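Local coordinates for putative cytidylyltransferase (Burkholderia pseudomallei, PDB 5X9Q), which probably catalyses adenylyl transfer from ATP to D-glycero-beta-D-manno-heptose 1-phosphate, yielding ADP-D-glycero-beta-D-manno-heptose and diphosphate, at residues Leu66-Asn71 and Ala95-Leu100; Trp105-Asp110 and Val115-Ala120; Pro138-Val143 and Gly148-Ile153. All blocks are in the same frame, centred on the assembly; numbering follows the deposited sequence.

Interaction 1 of 3, residues Leu66-Asn71 and Ala95-Leu100; sequences LIVGVN and ALLAAL
Val-68, Val-70 and Leu-97 form a small, wholly apolar and buried contact between the inner strand 65-71 of the parallel sheet and helix 90-98. No hydrogen bond crosses between the two segments; the whole contact depends on one leucine methyl reaching two valines. Val-68 and Val-70 lie two residues apart on the extended chain and so point from the same face of the strand, with Gly-69 between them. Leu-97 accounts for about half of the surface buried. Its CD1 sits 3.5 Å from Val-70 CG2 and, less tightly, 4.1 Å from Val-68 CG1. The two valines offer different branches: at Val-68 the methyl used is the one anti to the backbone N (chi1 -171°), whereas Val-70, with nearly the same torsion, uses the methyl lying beside its backbone N. The leucine therefore meets facing methyls of two successive same-side residues, running almost perpendicular to the Val-68 side chain and at a slant to that of Val-70. Around this methyl cluster the layer is completed by Phe-45, by Leu-56 of helix 50-62 and by Val-106 of the neighbouring strand 105-109. Just beyond Leu-97, Ala-99 and Leu-100 pack on Leu-100 and Ala-99 of the second subunit, so the chain following Leu-97 reaches the dimer interface. A helix laid over the sheet between two adjacent parallel strands, here 65-71 and 105-109, is the beta-alpha-beta crossover of the Rossmann-like nucleotidyltransferase fold.

Interaction 2 of 3, residues Trp105-Asp110 and Val115-Ala120; sequences WVVGFD and VSLIEA
Leu-117, Phe-109 and Val-107 carry this contact, which joins edge strand 105-109 to the first turns of helix 115-121 in a beta-alpha unit of the Rossmann-like sheet. The chain leaves the strand at Phe-109, turns through a short loop and comes back as a helix whose Leu-117 looks at the strand; the nearest CA atoms, those of Phe-109 and Leu-117, are 6.7 Å apart. Leu-117 has the most surface buried, and its two methyls divide the work. With CG anti to the backbone N (chi1 174°), the fork of Leu-117 is carried to the strand, where CD1 and CD2 reach different residues. CD1 goes to the valine, 3.7 Å from Val-107 CG1, with the two side chains slanting past each other. CD2 goes to the phenylalanine, whose side chain runs roughly at right angles to the leucine. Phe-109, in contrast, carries its ring between its backbone N and carbonyl carbon (chi1 62°), a rotation that places the ring atoms CG and CD1 at this methyl. Arg-24 of helix 24-30 lies against both Phe-109 and Leu-117, while Leu-27 of the same helix covers Val-107. At the closest point Leu-117 CD2 approaches the ring obliquely, 3.5 Å from Phe-109 CD1, and the same methyl is also in contact with Phe-109 CB, at 3.8 Å.

Interaction 3 of 3, residues Pro138-Val143 and Gly148-Ile153; sequences PESALV and GRALAI
One backbone hydrogen bond ties Val-143 to Gly-148, and a few van der Waals contacts of Val-143 and Ser-140 bring helix 138-145 against edge strand 149-153. The polar link comes first. Gly-148 N donates to Val-143 O over 3.0 Å, a bond spanning five residues that brings the chain back at the end of the helix. It is moderately bent, 143° at the hydrogen. The van der Waals packing centres on Val-143, which has the most surface buried here and sets a methyl against backbone atoms. Its CG1, anti to the backbone N (chi1 172°), leans over the start of the strand, 3.7 Å from Gly-148 CA and 3.8 Å from Arg-149 O. That closeness is possible because Gly-148 has no side chain on the approaching side. One turn earlier, Ser-140 lies alongside Ala-150: the alanine CB is 4.0 Å from Ser-140 CB and 3.9 Å from Ser-140 OG, a contact without a hydrogen bond. The hydroxyl is instead bonded to Met-134 O in the loop before the helix, which holds its orientation while its carbon and oxygen rest on the alanine methyl. Val-143 also packs on Leu-126, which brings in strand 125-129 beside 149-153, and on Ile-118, which belongs to the adjacent helix 115-121. Strand 125-129, helix 138-145 and strand 149-153 follow one another as a beta-alpha-beta crossover that ends on the sheet's last strand, as in Rossmann-like nucleotidyltransferases.

How the interactions relate
The three contacts come in series along the chain and all reach the same five-stranded parallel sheet. Interactions 1 and 2 have centres about 12 Å apart and use neighbouring strands, 65-71 in interaction 1 and 105-109 in interaction 2, joined by main-chain pairing; one packs on one sheet face, the other on the opposite face. Interaction 3 sits at the far edge, its centre about 14 Å from that of interaction 2 and about 19 Å from that of interaction 1. It touches interaction 2 directly, because Ile-118 packs on Glu-139 and Leu-142 where helices 115-121 and 138-145 lie side by side. Together they sample the helix layers on both faces of the Rossmann-like core of this probable heptose-phosphate adenylyltransferase.

Interaction 1 of 3, residues Leu66-Asn71 and Ala95-Leu100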
ATOM      1  N   LEU A  66       8.948  -6.312  11.230  1.00 22.92           N
ATOM      2  CA  LEU A  66       8.065  -7.180  10.475  1.00 22.02           C
ATOM      3  C   LEU A  66       8.690  -7.643   9.187  1.00 26.28           C
ATOM      4  O   LEU A  66       8.992  -6.834   8.305  1.00 22.15           O
ATOM      5  CB  LEU A  66       6.750  -6.483  10.169  1.00 22.08           C
ATOM      6  CG  LEU A  66       5.803  -7.288   9.276  1.00 21.03           C
ATOM      7  CD1 LEU A  66       5.403  -8.625   9.923  1.00 24.27           C
ATOM      8  CD2 LEU A  66       4.559  -6.469   8.852  1.00 21.03           C
ATOM      9  N   ILE A  67       8.817  -8.963   9.067  1.00 25.05           N
ATOM     10  CA  ILE A  67       9.348  -9.600   7.874  1.00 23.65           C
ATOM     11  C   ILE A  67       8.225 -10.313   7.127  1.00 21.76           C
ATOM     12  O   ILE A  67       7.434 -11.045   7.729  1.00 20.30           O
ATOM     13  CB  ILE A  67      10.469 -10.615   8.240  1.00 25.94           C
ATOM     14  CG1 ILE A  67      11.524  -9.956   9.129  1.00 22.16           C
ATOM     15  CG2 ILE A  67      11.083 -11.220   6.991  1.00 20.08           C
ATOM     16  CD1 ILE A  67      12.654 -10.872   9.526  1.00 23.03           C
ATOM     17  N   VAL A  68       8.152 -10.105   5.816  1.00 24.03           N
ATOM     18  CA  VAL A  68       7.165 -10.789   4.984  1.00 21.21           C
ATOM     19  C   VAL A  68       7.857 -11.732   3.980  1.00 24.48           C
ATOM     20  O   VAL A  68       8.760 -11.327   3.246  1.00 22.79           O
ATOM     21  CB  VAL A  68       6.292  -9.780   4.240  1.00 25.48           C
ATOM     22  CG1 VAL A  68       5.143 -10.489   3.552  1.00 26.32           C
ATOM     23  CG2 VAL A  68       5.757  -8.734   5.227  1.00 26.20           C
ATOM     24  N   GLY A  69       7.472 -13.004   3.995  1.00 22.97           N
ATOM     25  CA  GLY A  69       7.976 -13.975   3.038  1.00 21.67           C
ATOM     26  C   GLY A  69       7.049 -14.100   1.840  1.00 25.29           C
ATOM     27  O   GLY A  69       5.821 -14.222   1.982  1.00 24.65           O
ATOM     28  N   VAL A  70       7.622 -14.065   0.647  1.00 22.97           N
ATOM     29  CA  VAL A  70       6.776 -14.053  -0.549  1.00 29.62           C
ATOM     30  C   VAL A  70       7.085 -15.214  -1.492  1.00 26.29           C
ATOM     31  O   VAL A  70       8.210 -15.344  -1.997  1.00 27.92           O
ATOM     32  CB  VAL A  70       6.924 -12.735  -1.301  1.00 27.94           C
ATOM     33  CG1 VAL A  70       6.050 -12.738  -2.543  1.00 27.64           C
ATOM     34  CG2 VAL A  70       6.558 -11.585  -0.378  1.00 23.11           C
ATOM     35  N   ASN A  71       6.085 -16.058  -1.714  1.00 24.51           N
ATOM     36  CA  ASN A  71       6.240 -17.194  -2.615  1.00 31.01           C
ATOM     37  C   ASN A  71       6.776 -16.772  -3.986  1.00 31.21           C
ATOM     38  O   ASN A  71       6.205 -15.885  -4.640  1.00 28.51           O
ATOM     39  CB  ASN A  71       4.892 -17.901  -2.795  1.00 28.34           C
ATOM     40  CG  ASN A  71       4.301 -18.377  -1.487  1.00 32.61           C
ATOM     41  OD1 ASN A  71       3.813 -17.576  -0.672  1.00 28.69           O
ATOM     42  ND2 ASN A  71       4.294 -19.690  -1.294  1.00 30.05           N
ATOM     43  N   ALA A  95       7.803  -5.936  -4.415  1.00 29.75           N
ATOM     44  CA  ALA A  95       7.957  -4.482  -4.440  1.00 29.85           C
ATOM     45  C   ALA A  95       6.758  -3.749  -3.811  1.00 28.23           C
ATOM     46  O   ALA A  95       6.944  -2.784  -3.049  1.00 28.21           O
ATOM     47  CB  ALA A  95       8.197  -4.001  -5.870  1.00 27.61           C
ATOM     48  N   LEU A  96       5.539  -4.204  -4.111  1.00 29.51           N
ATOM     49  CA  LEU A  96       4.340  -3.605  -3.529  1.00 27.22           C
ATOM     50  C   LEU A  96       4.396  -3.666  -2.023  1.00 27.03           C
ATOM     51  O   LEU A  96       4.162  -2.664  -1.352  1.00 31.12           O
ATOM     52  CB  LEU A  96       3.082  -4.313  -4.009  1.00 31.67           C
ATOM     53  CG  LEU A  96       2.274  -3.631  -5.084  1.00 32.23           C
ATOM     54  CD1 LEU A  96       1.463  -2.543  -4.452  1.00 36.96           C
ATOM     55  CD2 LEU A  96       3.236  -3.064  -6.099  1.00 35.16           C
ATOM     56  N   LEU A  97       4.723  -4.841  -1.490  1.00 29.80           N
ATOM     57  CA  LEU A  97       4.840  -5.011  -0.044  1.00 23.17           C
ATOM     58  C   LEU A  97       5.868  -4.051   0.541  1.00 24.12           C
ATOM     59  O   LEU A  97       5.647  -3.446   1.602  1.00 23.79           O
ATOM     60  CB  LEU A  97       5.209  -6.461   0.271  1.00 27.89           C
ATOM     61  CG  LEU A  97       4.014  -7.379   0.010  1.00 28.89           C
ATOM     62  CD1 LEU A  97       4.405  -8.827  -0.174  1.00 22.95           C
ATOM     63  CD2 LEU A  97       3.051  -7.245   1.179  1.00 25.53           C
ATOM     64  N   ALA A  98       6.992  -3.885  -0.147  1.00 21.64           N
ATOM     65  CA  ALA A  98       8.050  -3.039   0.380  1.00 23.80           C
ATOM     66  C   ALA A  98       7.615  -1.577   0.461  1.00 26.81           C
ATOM     67  O   ALA A  98       8.114  -0.823   1.295  1.00 30.13           O
ATOM     68  CB  ALA A  98       9.313  -3.176  -0.461  1.00 22.85           C
ATOM     69  N   ALA A  99       6.658  -1.190  -0.375  1.00 26.08           N
ATOM     70  CA  ALA A  99       6.177   0.191  -0.408  1.00 28.76           C
ATOM     71  C   ALA A  99       5.356   0.511   0.827  1.00 30.41           C
ATOM     72  O   ALA A  99       5.052   1.680   1.094  1.00 29.56           O
ATOM     73  CB  ALA A  99       5.360   0.448  -1.663  1.00 26.05           C
ATOM     74  N   LEU A 100       5.009  -0.527   1.579  1.00 23.73           N
ATOM     75  CA  LEU A 100       4.159  -0.379   2.751  1.00 27.57           C
ATOM     76  C   LEU A 100       4.923   0.152   3.961  1.00 28.10           C
ATOM     77  O   LEU A 100       6.037  -0.294   4.268  1.00 26.26           O
ATOM     78  CB  LEU A 100       3.526  -1.727   3.094  1.00 23.84           C
ATOM     79  CG  LEU A 100       2.578  -2.224   2.007  1.00 29.59           C
ATOM     80  CD1 LEU A 100       2.069  -3.621   2.313  1.00 25.86           C
ATOM     81  CD2 LEU A 100       1.421  -1.222   1.860  1.00 25.33           C
TER

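Interaction 2 of 3, residues Trp105-Asp110 and Val115-Ala120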
ATOM      1  N   TRP A 105      11.021  -5.780   6.090  1.00 23.51           N
ATOM      2  CA  TRP A 105      11.852  -6.605   5.222  1.00 27.10           C
ATOM      3  C   TRP A 105      10.979  -7.534   4.406  1.00 25.11           C
ATOM      4  O   TRP A 105      10.054  -8.132   4.934  1.00 24.19           O
ATOM      5  CB  TRP A 105      12.875  -7.424   6.035  1.00 22.99           C
ATOM      6  CG  TRP A 105      13.772  -6.573   6.911  1.00 31.24           C
ATOM      7  CD1 TRP A 105      13.690  -6.405   8.278  1.00 31.01           C
ATOM      8  CD2 TRP A 105      14.852  -5.741   6.476  1.00 30.87           C
ATOM      9  NE1 TRP A 105      14.666  -5.540   8.704  1.00 32.36           N
ATOM     10  CE2 TRP A 105      15.392  -5.118   7.621  1.00 32.67           C
ATOM     11  CE3 TRP A 105      15.428  -5.474   5.225  1.00 33.79           C
ATOM     12  CZ2 TRP A 105      16.470  -4.235   7.551  1.00 39.76           C
ATOM     13  CZ3 TRP A 105      16.501  -4.599   5.161  1.00 35.88           C
ATOM     14  CH2 TRP A 105      17.013  -3.996   6.315  1.00 37.20           C
ATOM     15  N   VAL A 106      11.280  -7.657   3.118  1.00 27.21           N
ATOM     16  CA  VAL A 106      10.554  -8.580   2.249  1.00 26.42           C
ATOM     17  C   VAL A 106      11.545  -9.592   1.654  1.00 26.49           C
ATOM     18  O   VAL A 106      12.545  -9.201   1.032  1.00 29.12           O
ATOM     19  CB  VAL A 106       9.799  -7.837   1.113  1.00 28.00           C
ATOM     20  CG1 VAL A 106       8.924  -8.803   0.322  1.00 22.81           C
ATOM     21  CG2 VAL A 106       8.953  -6.683   1.700  1.00 24.64           C
ATOM     22  N   VAL A 107      11.266 -10.879   1.878  1.00 25.99           N
ATOM     23  CA  VAL A 107      12.120 -11.986   1.429  1.00 28.47           C
ATOM     24  C   VAL A 107      11.336 -12.965   0.568  1.00 22.49           C
ATOM     25  O   VAL A 107      10.230 -13.367   0.940  1.00 23.13           O
ATOM     26  CB  VAL A 107      12.679 -12.793   2.605  1.00 25.16           C
ATOM     27  CG1 VAL A 107      13.448 -13.990   2.092  1.00 32.93           C
ATOM     28  CG2 VAL A 107      13.565 -11.949   3.415  1.00 34.28           C
ATOM     29  N   GLY A 108      11.886 -13.355  -0.576  1.00 26.18           N
ATOM     30  CA  GLY A 108      11.259 -14.403  -1.374  1.00 26.09           C
ATOM     31  C   GLY A 108      11.701 -15.797  -0.950  1.00 25.75           C
ATOM     32  O   GLY A 108      12.816 -15.960  -0.462  1.00 28.33           O
ATOM     33  N   PHE A 109      10.864 -16.810  -1.170  1.00 27.54           N
ATOM     34  CA  PHE A 109      11.293 -18.190  -0.970  1.00 25.46           C
ATOM     35  C   PHE A 109      10.708 -19.057  -2.068  1.00 29.38           C
ATOM     36  O   PHE A 109       9.640 -18.761  -2.587  1.00 30.91           O
ATOM     37  CB  PHE A 109      10.891 -18.723   0.414  1.00 27.30           C
ATOM     38  CG  PHE A 109       9.412 -18.772   0.645  1.00 28.01           C
ATOM     39  CD1 PHE A 109       8.723 -17.641   1.097  1.00 24.79           C
ATOM     40  CD2 PHE A 109       8.703 -19.947   0.422  1.00 27.26           C
ATOM     41  CE1 PHE A 109       7.340 -17.680   1.314  1.00 25.48           C
ATOM     42  CE2 PHE A 109       7.321 -20.004   0.637  1.00 30.86           C
ATOM     43  CZ  PHE A 109       6.634 -18.858   1.084  1.00 30.52           C
ATOM     44  N   ASP A 110      11.443 -20.109  -2.439  1.00 36.25           N
ATOM     45  CA  ASP A 110      11.108 -20.951  -3.595  1.00 37.38           C
ATOM     46  C   ASP A 110      10.335 -22.226  -3.246  1.00 38.88           C
ATOM     47  O   ASP A 110       9.594 -22.761  -4.071  1.00 38.10           O
ATOM     48  CB  ASP A 110      12.387 -21.357  -4.313  1.00 36.70           C
ATOM     49  CG  ASP A 110      13.037 -20.205  -5.037  1.00 35.42           C
ATOM     50  OD1 ASP A 110      12.364 -19.525  -5.839  1.00 48.99           O
ATOM     51  OD2 ASP A 110      14.250 -20.011  -4.836  1.00 35.74           O
ATOM     52  N   VAL A 115       8.554 -23.182   5.664  1.00 29.19           N
ATOM     53  CA  VAL A 115       9.223 -23.791   6.819  1.00 33.09           C
ATOM     54  C   VAL A 115      10.738 -23.584   6.858  1.00 31.72           C
ATOM     55  O   VAL A 115      11.278 -23.211   7.897  1.00 35.04           O
ATOM     56  CB  VAL A 115       8.919 -25.302   6.924  1.00 35.64           C
ATOM     57  CG1 VAL A 115       9.794 -25.952   7.985  1.00 33.85           C
ATOM     58  CG2 VAL A 115       7.439 -25.499   7.254  1.00 30.82           C
ATOM     59  N   SER A 116      11.445 -23.818   5.764  1.00 30.31           N
ATOM     60  CA  SER A 116      12.895 -23.648   5.844  1.00 31.72           C
ATOM     61  C   SER A 116      13.243 -22.161   5.888  1.00 31.83           C
ATOM     62  O   SER A 116      14.266 -21.791   6.467  1.00 34.38           O
ATOM     63  CB  SER A 116      13.626 -24.303   4.659  1.00 31.42           C
ATOM     64  OG  SER A 116      13.536 -23.477   3.504  1.00 38.88           O
ATOM     65  N   LEU A 117      12.435 -21.305   5.258  1.00 28.48           N
ATOM     66  CA  LEU A 117      12.691 -19.867   5.386  1.00 30.54           C
ATOM     67  C   LEU A 117      12.540 -19.459   6.867  1.00 29.12           C
ATOM     68  O   LEU A 117      13.437 -18.840   7.444  1.00 25.43           O
ATOM     69  CB  LEU A 117      11.761 -19.040   4.494  1.00 23.85           C
ATOM     70  CG  LEU A 117      11.832 -17.510   4.659  1.00 24.37           C
ATOM     71  CD1 LEU A 117      13.215 -16.914   4.393  1.00 24.94           C
ATOM     72  CD2 LEU A 117      10.834 -16.853   3.751  1.00 21.49           C
ATOM     73  N   ILE A 118      11.440 -19.880   7.486  1.00 25.05           N
ATOM     74  CA  ILE A 118      11.172 -19.555   8.880  1.00 28.55           C
ATOM     75  C   ILE A 118      12.228 -20.105   9.822  1.00 34.47           C
ATOM     76  O   ILE A 118      12.570 -19.471  10.834  1.00 29.62           O
ATOM     77  CB  ILE A 118       9.781 -20.066   9.306  1.00 29.25           C
ATOM     78  CG1 ILE A 118       8.719 -19.205   8.616  1.00 27.66           C
ATOM     79  CG2 ILE A 118       9.615 -20.003  10.839  1.00 22.96           C
ATOM     80  CD1 ILE A 118       7.304 -19.606   8.891  1.00 27.83           C
ATOM     81  N   GLU A 119      12.775 -21.263   9.474  1.00 30.29           N
ATOM     82  CA  GLU A 119      13.812 -21.849  10.293  1.00 35.97           C
ATOM     83  C   GLU A 119      15.022 -20.911  10.254  1.00 33.57           C
ATOM     84  O   GLU A 119      15.651 -20.619  11.288  1.00 33.65           O
ATOM     85  CB  GLU A 119      14.135 -23.284   9.804  1.00 33.20           C
ATOM     86  CG  GLU A 119      15.294 -23.992  10.522  1.00 40.01           C
ATOM     87  CD  GLU A 119      15.348 -25.518  10.244  1.00 56.58           C
ATOM     88  OE1 GLU A 119      14.300 -26.201  10.301  1.00 65.63           O
ATOM     89  OE2 GLU A 119      16.438 -26.036   9.911  1.00 65.21           O
ATOM     90  N   ALA A 120      15.288 -20.381   9.070  1.00 31.13           N
ATOM     91  CA  ALA A 120      16.451 -19.529   8.853  1.00 35.66           C
ATOM     92  C   ALA A 120      16.279 -18.156   9.510  1.00 33.74           C
ATOM     93  O   ALA A 120      17.219 -17.581  10.045  1.00 38.01           O
ATOM     94  CB  ALA A 120      16.717 -19.392   7.335  1.00 29.82           C
TER

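Interaction 3 of 3, residues Pro138-Val143 and Gly148-Ile153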
ATOM      1  N   PRO A 138       2.685 -26.481  10.027  1.00 36.67           N
ATOM      2  CA  PRO A 138       4.030 -26.952  10.381  1.00 34.43           C
ATOM      3  C   PRO A 138       4.847 -25.822  10.992  1.00 31.87           C
ATOM      4  O   PRO A 138       5.502 -26.030  12.011  1.00 31.43           O
ATOM      5  CB  PRO A 138       4.634 -27.393   9.041  1.00 28.84           C
ATOM      6  CG  PRO A 138       3.500 -27.443   8.075  1.00 30.12           C
ATOM      7  CD  PRO A 138       2.329 -26.721   8.616  1.00 30.64           C
ATOM      8  N   GLU A 139       4.773 -24.637  10.391  1.00 30.08           N
ATOM      9  CA  GLU A 139       5.568 -23.498  10.849  1.00 32.57           C
ATOM     10  C   GLU A 139       5.187 -23.032  12.272  1.00 25.59           C
ATOM     11  O   GLU A 139       6.045 -22.545  13.011  1.00 24.14           O
ATOM     12  CB  GLU A 139       5.442 -22.335   9.859  1.00 29.08           C
ATOM     13  CG  GLU A 139       4.016 -21.950   9.522  1.00 32.17           C
ATOM     14  CD  GLU A 139       3.511 -22.643   8.267  1.00 34.82           C
ATOM     15  OE1 GLU A 139       2.824 -21.977   7.454  1.00 36.52           O
ATOM     16  OE2 GLU A 139       3.764 -23.867   8.123  1.00 36.07           O
ATOM     17  N   SER A 140       3.933 -23.229  12.674  1.00 24.41           N
ATOM     18  CA  SER A 140       3.534 -22.921  14.044  1.00 27.12           C
ATOM     19  C   SER A 140       4.314 -23.763  15.019  1.00 27.25           C
ATOM     20  O   SER A 140       4.819 -23.269  16.034  1.00 26.91           O
ATOM     21  CB  SER A 140       2.055 -23.189  14.268  1.00 28.00           C
ATOM     22  OG  SER A 140       1.256 -22.373  13.446  1.00 32.99           O
ATOM     23  N   ALA A 141       4.401 -25.051  14.707  1.00 25.62           N
ATOM     24  CA  ALA A 141       5.103 -25.983  15.556  1.00 21.15           C
ATOM     25  C   ALA A 141       6.556 -25.608  15.582  1.00 24.69           C
ATOM     26  O   ALA A 141       7.185 -25.631  16.640  1.00 25.30           O
ATOM     27  CB  ALA A 141       4.922 -27.428  15.049  1.00 33.90           C
ATOM     28  N   LEU A 142       7.094 -25.251  14.413  1.00 23.35           N
ATOM     29  CA  LEU A 142       8.497 -24.876  14.347  1.00 25.77           C
ATOM     30  C   LEU A 142       8.775 -23.717  15.292  1.00 28.13           C
ATOM     31  O   LEU A 142       9.654 -23.811  16.160  1.00 25.47           O
ATOM     32  CB  LEU A 142       8.904 -24.500  12.921  1.00 29.57           C
ATOM     33  CG  LEU A 142      10.376 -24.076  12.777  1.00 29.76           C
ATOM     34  CD1 LEU A 142      11.329 -25.223  13.083  1.00 27.83           C
ATOM     35  CD2 LEU A 142      10.647 -23.524  11.384  1.00 31.28           C
ATOM     36  N   VAL A 143       7.993 -22.641  15.159  1.00 26.27           N
ATOM     37  CA  VAL A 143       8.246 -21.441  15.952  1.00 25.63           C
ATOM     38  C   VAL A 143       7.990 -21.657  17.444  1.00 24.85           C
ATOM     39  O   VAL A 143       8.793 -21.239  18.302  1.00 23.60           O
ATOM     40  CB  VAL A 143       7.384 -20.263  15.457  1.00 25.81           C
ATOM     41  CG1 VAL A 143       7.504 -19.086  16.408  1.00 25.31           C
ATOM     42  CG2 VAL A 143       7.830 -19.861  14.089  1.00 25.22           C
ATOM     43  N   GLY A 148       8.603 -19.407  20.689  1.00 26.05           N
ATOM     44  CA  GLY A 148       7.944 -18.273  20.038  1.00 23.75           C
ATOM     45  C   GLY A 148       6.426 -18.406  20.041  1.00 25.54           C
ATOM     46  O   GLY A 148       5.882 -19.382  20.552  1.00 28.03           O
ATOM     47  N   ARG A 149       5.737 -17.429  19.468  1.00 28.29           N
ATOM     48  CA  ARG A 149       4.277 -17.439  19.445  1.00 27.17           C
ATOM     49  C   ARG A 149       3.800 -17.481  18.025  1.00 27.32           C
ATOM     50  O   ARG A 149       4.469 -16.987  17.122  1.00 27.86           O
ATOM     51  CB  ARG A 149       3.673 -16.223  20.148  1.00 29.57           C
ATOM     52  CG  ARG A 149       3.930 -16.182  21.663  1.00 38.06           C
ATOM     53  CD  ARG A 149       4.972 -15.142  22.056  1.00 39.38           C
ATOM     54  NE  ARG A 149       4.365 -13.865  22.422  1.00 43.31           N
ATOM     55  CZ  ARG A 149       4.996 -12.688  22.455  1.00 41.87           C
ATOM     56  NH1 ARG A 149       4.330 -11.608  22.832  1.00 38.22           N
ATOM     57  NH2 ARG A 149       6.288 -12.581  22.138  1.00 35.97           N
ATOM     58  N   ALA A 150       2.641 -18.090  17.835  1.00 27.51           N
ATOM     59  CA  ALA A 150       2.055 -18.232  16.522  1.00 26.17           C
ATOM     60  C   ALA A 150       0.587 -17.896  16.640  1.00 26.84           C
ATOM     61  O   ALA A 150      -0.084 -18.362  17.547  1.00 33.41           O
ATOM     62  CB  ALA A 150       2.259 -19.642  16.002  1.00 21.87           C
ATOM     63  N   LEU A 151       0.080 -17.055  15.758  1.00 26.48           N
ATOM     64  CA  LEU A 151      -1.304 -16.666  15.898  1.00 30.27           C
ATOM     65  C   LEU A 151      -1.890 -16.176  14.604  1.00 32.46           C
ATOM     66  O   LEU A 151      -1.174 -15.735  13.710  1.00 36.68           O
ATOM     67  CB  LEU A 151      -1.440 -15.620  16.994  1.00 35.52           C
ATOM     68  CG  LEU A 151      -0.738 -14.284  16.844  1.00 36.64           C
ATOM     69  CD1 LEU A 151      -1.710 -13.196  16.397  1.00 39.34           C
ATOM     70  CD2 LEU A 151      -0.074 -13.960  18.178  1.00 37.77           C
ATOM     71  N   ALA A 152      -3.211 -16.271  14.497  1.00 33.04           N
ATOM     72  CA  ALA A 152      -3.923 -15.831  13.306  1.00 34.70           C
ATOM     73  C   ALA A 152      -4.554 -14.482  13.602  1.00 34.87           C
ATOM     74  O   ALA A 152      -5.078 -14.265  14.694  1.00 36.91           O
ATOM     75  CB  ALA A 152      -4.985 -16.846  12.915  1.00 36.01           C
ATOM     76  N   ILE A 153      -4.478 -13.563  12.679  1.00 38.67           N
ATOM     77  CA  ILE A 153      -5.068 -12.281  12.880  1.00 43.59           C
ATOM     78  C   ILE A 153      -6.104 -12.236  11.818  1.00 42.31           C
ATOM     79  O   ILE A 153      -5.804 -12.459  10.695  1.00 47.20           O
ATOM     80  CB  ILE A 153      -4.076 -11.139  12.662  1.00 45.69           C
ATOM     81  CG1 ILE A 153      -3.083 -11.040  13.801  1.00 42.75           C
ATOM     82  CG2 ILE A 153      -4.792  -9.818  12.564  1.00 46.87           C
ATOM     83  CD1 ILE A 153      -1.979 -10.029  13.570  1.00 32.48           C
TER